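Local atomic coordinates of Low molecular weight protein-tyrosine-phosphatase YfkJ (Bacillus subtilis, PDB entry 4ETM), a protein that removes phosphate from phosphotyrosine residues of proteins by hydrolysis and takes part in resistance to ethanol stress. Residues G111-R114 with S115-G118. Residues are numbered along the deposited sequence; the frame is centred on the assembly and turned at random.
Sequences GSLR and SMAG
With CG anti to the backbone N (chi1 174°) and a bend at chi3 (-39°), M116 folds its S-methyl end back along the helix toward the preceding turn. There M116 CE comes to rest in loose contact with two groups, 4.1 Å from S112 O and 4.4 Å from L113 CD2, while M116 CB lies 3.4 Å from L113 O. A117 CB points back at the preceding turn, 3.5 Å from L113 O.

The backbone bonds weaken toward the end of the helix. S115 N still gives a sound i-to-i+4 bond to G111 O, 3.1 Å long with an N-H...O angle of 156°. One residue later M116 N divides its hydrogen weakly between S112 O and L113 O, and A117 N makes a long, weak bond to R114 O at 3.4 Å. G118 then leaves helical geometry with positive phi.

The outer face belongs to the dimer: R114, extended from CG to NE, makes a salt bridge through NE to E108 of the second subunit. S112 OG has one hydrogen for two carbonyl oxygens, G111 O of that subunit, the stronger partner, and E108 O of its own chain, which must share it or take turns. Residues 111-117 are the C-terminal part of helix 107-117, weakly bonded in its last turn, the crossover helix of the beta-alpha-beta unit that joins parallel strands 101-104 and 125-127 in the low molecular weight phosphatase fold.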
ATOM      1  N   GLY A 111       0.327  -1.220  -2.586  1.00 12.52           N
ATOM      2  CA  GLY A 111       0.370  -2.502  -1.914  1.00 14.48           C
ATOM      3  C   GLY A 111      -0.508  -3.539  -2.588  1.00 14.52           C
ATOM      4  O   GLY A 111      -0.122  -4.702  -2.697  1.00 17.54           O
ATOM      5  N   SER A 112      -1.690  -3.122  -3.042  1.00 14.45           N
ATOM      6  CA  SER A 112      -2.577  -4.037  -3.747  1.00 14.08           C
ATOM      7  C   SER A 112      -1.962  -4.525  -5.042  1.00 17.16           C
ATOM      8  O   SER A 112      -2.078  -5.703  -5.365  1.00 18.82           O
ATOM      9  CB  SER A 112      -3.932  -3.393  -4.022  1.00 15.81           C
ATOM     10  OG  SER A 112      -4.591  -3.090  -2.803  1.00 14.17           O
ATOM     11  N   LEU A 113      -1.308  -3.621  -5.777  1.00 16.82           N
ATOM     12  CA  LEU A 113      -0.668  -3.994  -7.033  1.00 15.39           C
ATOM     13  C   LEU A 113       0.486  -4.959  -6.736  1.00 16.70           C
ATOM     14  O   LEU A 113       0.765  -5.862  -7.518  1.00 22.16           O
ATOM     15  CB  LEU A 113      -0.200  -2.753  -7.812  1.00 15.40           C
ATOM     16  CG  LEU A 113      -1.312  -1.849  -8.367  1.00 12.92           C
ATOM     17  CD1 LEU A 113      -0.792  -0.469  -8.748  1.00 14.70           C
ATOM     18  CD2 LEU A 113      -2.006  -2.482  -9.563  1.00 16.18           C
ATOM     19  N   ARG A 114       1.117  -4.794  -5.579  1.00 16.50           N
ATOM     20  CA  ARG A 114       2.240  -5.664  -5.203  1.00 18.36           C
ATOM     21  C   ARG A 114       1.795  -7.091  -4.911  1.00 23.37           C
ATOM     22  O   ARG A 114       2.492  -8.048  -5.242  1.00 28.15           O
ATOM     23  CB  ARG A 114       2.982  -5.095  -3.991  1.00 19.45           C
ATOM     24  CG  ARG A 114       3.701  -3.760  -4.220  1.00 19.51           C
ATOM     25  CD  ARG A 114       4.794  -3.556  -3.165  1.00 23.60           C
ATOM     26  NE  ARG A 114       5.363  -2.211  -3.213  1.00 27.21           N
ATOM     27  CZ  ARG A 114       6.217  -1.793  -4.144  1.00 38.99           C
ATOM     28  NH1 ARG A 114       6.611  -2.619  -5.106  1.00 46.34           N
ATOM     29  NH2 ARG A 114       6.675  -0.545  -4.117  1.00 35.90           N
ATOM     30  N   SER A 115       0.641  -7.217  -4.269  1.00 21.36           N
ATOM     31  CA  SER A 115       0.011  -8.502  -4.010  1.00 22.64           C
ATOM     32  C   SER A 115      -0.395  -9.199  -5.318  1.00 21.43           C
ATOM     33  O   SER A 115      -0.490 -10.425  -5.381  1.00 27.16           O
ATOM     34  CB  SER A 115      -1.228  -8.288  -3.121  1.00 34.70           C
ATOM     35  OG  SER A 115      -1.842  -9.511  -2.740  1.00 33.16           O
ATOM     36  N   MET A 116      -0.624  -8.409  -6.359  1.00 25.23           N
ATOM     37  CA  MET A 116      -1.112  -8.931  -7.634  1.00 20.56           C
ATOM     38  C   MET A 116       0.027  -9.370  -8.549  1.00 23.19           C
ATOM     39  O   MET A 116      -0.163 -10.183  -9.440  1.00 26.51           O
ATOM     40  CB  MET A 116      -1.936  -7.846  -8.331  1.00 19.37           C
ATOM     41  CG  MET A 116      -2.403  -8.176  -9.731  1.00 32.64           C
ATOM     42  SD  MET A 116      -3.303  -6.761 -10.364  1.00 56.47           S
ATOM     43  CE  MET A 116      -4.155  -6.289  -8.863  1.00 16.85           C
ATOM     44  N   ALA A 117       1.212  -8.831  -8.310  1.00 22.66           N
ATOM     45  CA  ALA A 117       2.306  -8.897  -9.274  1.00 24.25           C
ATOM     46  C   ALA A 117       3.032 -10.239  -9.374  1.00 20.70           C
ATOM     47  O   ALA A 117       3.634 -10.538 -10.407  1.00 29.70           O
ATOM     48  CB  ALA A 117       3.299  -7.799  -8.977  1.00 29.32           C
ATOM     49  N   GLY A 118       2.991 -11.039  -8.313  1.00 27.73           N
ATOM     50  CA  GLY A 118       3.718 -12.298  -8.312  1.00 19.94           C
ATOM     51  C   GLY A 118       5.197 -12.075  -8.560  1.00 20.17           C
ATOM     52  O   GLY A 118       5.839 -11.315  -7.829  1.00 25.86           O
TER